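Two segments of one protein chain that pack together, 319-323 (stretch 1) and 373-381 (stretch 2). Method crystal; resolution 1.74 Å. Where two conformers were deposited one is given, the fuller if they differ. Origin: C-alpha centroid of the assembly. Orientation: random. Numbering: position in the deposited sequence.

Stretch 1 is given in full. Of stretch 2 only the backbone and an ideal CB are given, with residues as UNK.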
ATOM      1  N   ILE A 319       1.896   1.150   8.777  1.00  9.49           N
ATOM      2  CA  ILE A 319       1.830   1.926  10.009  1.00  9.79           C
ATOM      3  C   ILE A 319       0.511   2.685  10.102  1.00 10.07           C
ATOM      4  O   ILE A 319      -0.086   3.089   9.084  1.00 10.22           O
ATOM      5  CB  ILE A 319       2.964   2.971  10.115  1.00 10.34           C
ATOM      6  CG1 ILE A 319       3.092   3.793   8.815  1.00 10.52           C
ATOM      7  CG2 ILE A 319       4.284   2.328  10.483  1.00 12.16           C
ATOM      8  CD1 ILE A 319       4.023   4.989   8.957  1.00 11.32           C
ATOM      9  N   VAL A 320       0.070   2.905  11.331  1.00 10.45           N
ATOM     10  CA  VAL A 320      -0.906   3.969  11.593  1.00 12.66           C
ATOM     11  C   VAL A 320      -0.367   4.816  12.740  1.00 12.17           C
ATOM     12  O   VAL A 320       0.397   4.328  13.581  1.00 11.48           O
ATOM     13  CB  VAL A 320      -2.325   3.446  11.881  1.00 12.70           C
ATOM     14  CG1 VAL A 320      -2.887   2.742  10.638  1.00 13.39           C
ATOM     15  CG2 VAL A 320      -2.372   2.558  13.119  1.00 13.50           C
ATOM     16  N   VAL A 321      -0.746   6.091  12.721  1.00 12.45           N
ATOM     17  CA  VAL A 321      -0.253   7.057  13.674  1.00 15.16           C
ATOM     18  C   VAL A 321      -1.415   7.808  14.345  1.00 17.94           C
ATOM     19  O   VAL A 321      -2.431   8.120  13.709  1.00 19.40           O
ATOM     20  CB  VAL A 321       0.692   8.051  12.994  1.00 18.02           C
ATOM     21  CG1 VAL A 321       1.355   8.993  14.007  1.00 21.42           C
ATOM     22  CG2 VAL A 321       1.754   7.307  12.207  1.00 16.70           C
ATOM     23  N   GLU A 322      -1.229   8.089  15.634  1.00 18.08           N
ATOM     24  CA  GLU A 322      -2.165   8.887  16.423  0.50 19.58           C
ATOM     25  C   GLU A 322      -1.338   9.889  17.229  1.00 20.57           C
ATOM     26  O   GLU A 322      -0.777   9.553  18.280  1.00 19.36           O
ATOM     27  CB  GLU A 322      -2.970   7.961  17.342  0.50 22.58           C
ATOM     28  CG  GLU A 322      -3.688   8.617  18.525  0.50 28.38           C
ATOM     29  CD  GLU A 322      -4.707   9.650  18.104  0.50 27.86           C
ATOM     30  OE1 GLU A 322      -4.322  10.816  17.903  0.50 27.92           O
ATOM     31  OE2 GLU A 322      -5.899   9.290  18.001  0.50 29.06           O
ATOM     32  N   GLY A 323      -1.186  11.107  16.724  0.50 19.74           N
ATOM     33  CA  GLY A 323      -0.473  12.161  17.468  0.50 20.99           C
ATOM     34  C   GLY A 323       0.904  11.786  18.004  0.50 20.88           C
ATOM     35  O   GLY A 323       1.202  11.980  19.185  0.50 23.26           O
ATOM     36  N   UNK A 373     -11.087   3.045   8.048  1.00 11.18           N
ATOM     37  CA  UNK A 373     -11.517   2.774   9.402  1.00 11.13           C
ATOM     38  C   UNK A 373     -10.568   3.378  10.420  1.00 10.94           C
ATOM     39  O   UNK A 373     -11.006   3.881  11.436  1.00 11.79           O
ATOM     40  CB  UNK A 373     -11.639   1.265   9.626  1.00 11.13           C
ATOM     41  N   UNK A 374      -9.271   3.363  10.148  1.00 10.47           N
ATOM     42  CA  UNK A 374      -8.343   4.027  11.041  1.00 10.44           C
ATOM     43  C   UNK A 374      -8.625   5.551  11.049  1.00 11.25           C
ATOM     44  O   UNK A 374      -8.718   6.168  12.128  1.00 10.89           O
ATOM     45  CB  UNK A 374      -6.901   3.737  10.619  1.00 10.44           C
ATOM     46  N   UNK A 375      -8.774   6.146   9.867  1.00 11.55           N
ATOM     47  CA  UNK A 375      -8.995   7.575   9.780  1.00 13.34           C
ATOM     48  C   UNK A 375     -10.282   8.030  10.461  1.00 13.69           C
ATOM     49  O   UNK A 375     -10.303   9.074  11.114  1.00 14.36           O
ATOM     50  CB  UNK A 375      -9.015   7.999   8.310  1.00 13.34           C
ATOM     51  N   UNK A 376     -11.357   7.271  10.284  1.00 13.70           N
ATOM     52  CA  UNK A 376     -12.686   7.701  10.743  1.00 16.01           C
ATOM     53  C   UNK A 376     -12.982   7.222  12.144  1.00 14.91           C
ATOM     54  O   UNK A 376     -13.667   7.921  12.886  1.00 14.83           O
ATOM     55  CB  UNK A 376     -13.771   7.193   9.791  1.00 16.01           C
ATOM     56  N   UNK A 377     -12.494   6.040  12.516  1.00 13.11           N
ATOM     57  CA  UNK A 377     -12.869   5.430  13.791  1.00 14.24           C
ATOM     58  C   UNK A 377     -11.725   5.038  14.733  1.00 13.90           C
ATOM     59  O   UNK A 377     -11.969   4.572  15.834  1.00 14.52           O
ATOM     60  CB  UNK A 377     -13.698   4.178  13.499  1.00 14.24           C
ATOM     61  N   UNK A 378     -10.481   5.293  14.326  1.00 14.05           N
ATOM     62  CA  UNK A 378      -9.293   4.870  15.059  1.00 13.39           C
ATOM     63  C   UNK A 378      -9.313   3.411  15.485  1.00 14.21           C
ATOM     64  O   UNK A 378      -8.921   3.072  16.595  1.00 13.77           O
ATOM     65  CB  UNK A 378      -9.120   5.750  16.299  1.00 13.39           C
ATOM     66  N   UNK A 379      -9.742   2.555  14.571  1.00 12.93           N
ATOM     67  CA  UNK A 379      -9.633   1.095  14.720  1.00 13.21           C
ATOM     68  C   UNK A 379      -8.705   0.587  13.639  1.00 11.88           C
ATOM     69  O   UNK A 379      -8.725   1.113  12.511  1.00 11.96           O
ATOM     70  CB  UNK A 379     -10.999   0.410  14.634  1.00 13.21           C
ATOM     71  N   UNK A 380      -7.863  -0.387  14.003  1.00 11.19           N
ATOM     72  CA  UNK A 380      -6.906  -1.000  13.072  1.00 10.95           C
ATOM     73  C   UNK A 380      -7.341  -2.413  12.756  1.00 10.49           C
ATOM     74  O   UNK A 380      -7.267  -3.319  13.628  1.00 10.90           O
ATOM     75  CB  UNK A 380      -5.490  -0.996  13.651  1.00 10.95           C
ATOM     76  N   UNK A 381      -7.795  -2.592  11.533  1.00 10.00           N
ATOM     77  CA  UNK A 381      -8.204  -3.892  11.018  1.00  9.81           C
ATOM     78  C   UNK A 381      -7.246  -4.248   9.914  1.00  9.73           C
ATOM     79  O   UNK A 381      -6.981  -3.427   9.017  1.00 10.56           O
ATOM     80  CB  UNK A 381      -9.652  -3.887  10.523  1.00  9.81           C
TER

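Position 373 lies in the helix, and its ideal CB has nothing of stretch 1 within 5.5 Å. The visible atoms therefore set no preference, and any good helix former would fit. The deposited residue is Leu373, whose side chain does not touch the strand; its carbonyl O accepts the backbone hydrogen bond from N of residue 377, at 2.8 Å.

Position 374 is where the helix faces the strand. Its CA-to-CB bond points toward stretch 1, and the ideal CB stands 4.1 Å from Val320 CG1. An aliphatic side chain could cover this valine, but the CA atoms of 374 and Val320 are 7.5 Å apart, which leaves room for something broad and flat. Farther along the strand, the carbonyl O of Val321 offers an acceptor, so a large side chain that also carries a donor would gain most. Leucine, methionine, phenylalanine or tyrosine would be reasonable; tryptophan meets both demands, and the deposited residue is Trp374. With chi1 at t, it lays one face of its indole against Val320: Val320 CB sits 3.5 Å from the centroid of the five-membered ring, only 9° off the normal, a CH-pi contact. The ring edge serves the polar need, as Trp374 NE1 donates to Val321 O at 3.3 Å with an N-H...O angle of 139°. Water 1 accepts from Val321 N at 2.9 Å and, weakly, from Trp374 NE1 at 3.3 Å. Beyond the pyrrole, Trp374 CZ2 reaches to 4.0 Å from Glu322 CB, so the aliphatic part of the glutamate borders the ring edge.

Positions 375, 376 and 377 point out of reach of stretch 1, and many side chains, polar ones included, would suit. They are Lys375, Lys376 and Gln377.

Position 378 is the first to leave helical angles, with phi/psi of 48/43. Positive phi favours glycine, and asparagine tolerates it well; yet CA-to-CB points toward stretch 1, with the ideal CB 5.1 Å from Glu322 OE2. That carboxylate calls for a positive charge, so lysine or arginine could repay the backbone cost. The residue is Arg378. Its NE donates to Glu322 OE2 at 3.2 Å, forming a salt bridge in which the carboxylate oxygen lies at the guanidinium edge. The side chain also folds back on the helix end: Arg378 NH1 donates to Trp374 O at 2.9 Å, the same oxygen that accepts from Arg378 N at 3.0 Å. Water 2 adds a second link, donating to Glu322 OE1 at 2.7 Å and accepting from Arg378 NH2 at 3.1 Å.

Position 379 is out of reach, open to many types; it is Lys379.

Position 380 points toward the strand again, its ideal CB 4.8 Å from Val320 CG2. With only valine methyls on offer, leucine, isoleucine, valine or methionine would do. Leu380 brings CD1 to 3.9 Å from Val320 CG1.

Position 381 has extended angles and is out of reach of stretch 1, which sets no preference among side chains that tolerate an extended backbone; it is His381.

Stretch 2 373-381: LWKKQRKLH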
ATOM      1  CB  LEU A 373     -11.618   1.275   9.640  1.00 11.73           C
ATOM      2  CG  LEU A 373     -12.243   0.836  10.950  1.00 12.77           C
ATOM      3  CD1 LEU A 373     -13.695   1.296  11.071  1.00 13.32           C
ATOM      4  CD2 LEU A 373     -12.174  -0.676  10.986  1.00 13.62           C
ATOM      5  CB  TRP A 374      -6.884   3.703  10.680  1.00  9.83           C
ATOM      6  CG  TRP A 374      -5.965   4.504  11.539  1.00 10.30           C
ATOM      7  CD1 TRP A 374      -5.309   5.651  11.191  1.00 10.63           C
ATOM      8  CD2 TRP A 374      -5.707   4.300  12.923  1.00 11.45           C
ATOM      9  NE1 TRP A 374      -4.623   6.141  12.262  1.00 12.55           N
ATOM     10  CE2 TRP A 374      -4.832   5.327  13.340  1.00 11.28           C
ATOM     11  CE3 TRP A 374      -6.074   3.311  13.843  1.00 12.17           C
ATOM     12  CZ2 TRP A 374      -4.346   5.409  14.634  1.00 12.75           C
ATOM     13  CZ3 TRP A 374      -5.593   3.412  15.138  1.00 14.04           C
ATOM     14  CH2 TRP A 374      -4.722   4.443  15.505  1.00 13.36           C
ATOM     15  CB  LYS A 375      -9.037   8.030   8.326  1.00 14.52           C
ATOM     16  CG  LYS A 375      -7.727   7.906   7.563  1.00 15.58           C
ATOM     17  CD  LYS A 375      -7.986   8.398   6.149  1.00 17.32           C
ATOM     18  CE  LYS A 375      -6.860   8.081   5.213  1.00 18.64           C
ATOM     19  NZ  LYS A 375      -7.367   8.346   3.833  1.00 22.52           N
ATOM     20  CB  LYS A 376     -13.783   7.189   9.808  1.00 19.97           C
ATOM     21  CG  LYS A 376     -13.641   7.591   8.354  1.00 25.65           C
ATOM     22  CD  LYS A 376     -14.030   9.028   8.111  1.00 38.14           C
ATOM     23  CE  LYS A 376     -13.893   9.352   6.628  1.00 54.19           C
ATOM     24  NZ  LYS A 376     -14.451  10.688   6.285  1.00 62.08           N
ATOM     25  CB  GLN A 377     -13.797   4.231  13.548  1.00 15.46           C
ATOM     26  CG  GLN A 377     -15.081   4.596  12.828  1.00 16.82           C
ATOM     27  CD  GLN A 377     -16.094   3.468  12.861  1.00 18.25           C
ATOM     28  OE1 GLN A 377     -16.180   2.740  13.843  1.00 19.10           O
ATOM     29  NE2 GLN A 377     -16.864   3.323  11.789  1.00 20.59           N
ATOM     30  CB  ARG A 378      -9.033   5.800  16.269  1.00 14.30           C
ATOM     31  CG  ARG A 378      -8.728   7.219  15.837  1.00 14.75           C
ATOM     32  CD  ARG A 378      -7.306   7.307  15.328  1.00 14.61           C
ATOM     33  NE  ARG A 378      -6.954   8.697  15.072  1.00 13.64           N
ATOM     34  CZ  ARG A 378      -7.055   9.306  13.908  1.00 15.48           C
ATOM     35  NH1 ARG A 378      -7.454   8.658  12.821  1.00 13.44           N
ATOM     36  NH2 ARG A 378      -6.726  10.586  13.829  1.00 15.32           N
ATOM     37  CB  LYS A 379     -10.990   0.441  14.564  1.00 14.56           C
ATOM     38  CG  LYS A 379     -11.918   0.717  15.735  1.00 16.31           C
ATOM     39  CD  LYS A 379     -13.313   0.199  15.439  1.00 19.57           C
ATOM     40  CE  LYS A 379     -14.178   0.220  16.682  1.00 23.74           C
ATOM     41  NZ  LYS A 379     -15.444  -0.528  16.468  1.00 28.68           N
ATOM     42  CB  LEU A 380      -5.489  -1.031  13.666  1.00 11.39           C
ATOM     43  CG  LEU A 380      -4.349  -1.607  12.826  1.00 12.08           C
ATOM     44  CD1 LEU A 380      -4.248  -0.822  11.520  1.00 12.05           C
ATOM     45  CD2 LEU A 380      -3.040  -1.558  13.605  1.00 12.06           C
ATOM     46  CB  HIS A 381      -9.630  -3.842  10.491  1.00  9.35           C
ATOM     47  CG  HIS A 381     -10.677  -3.769  11.565  1.00  9.01           C
ATOM     48  ND1 HIS A 381     -12.009  -3.992  11.301  1.00  8.87           N
ATOM     49  CD2 HIS A 381     -10.602  -3.488  12.896  1.00  9.20           C
ATOM     50  CE1 HIS A 381     -12.715  -3.853  12.414  1.00  8.95           C
ATOM     51  NE2 HIS A 381     -11.885  -3.541  13.398  1.00  9.08           N
TER
HETATM   52  O   HOH W   1      -2.147   7.366  10.508  1.00 16.04           O
HETATM   53  O   HOH W   2      -5.604  12.328  16.116  1.00 21.23           O
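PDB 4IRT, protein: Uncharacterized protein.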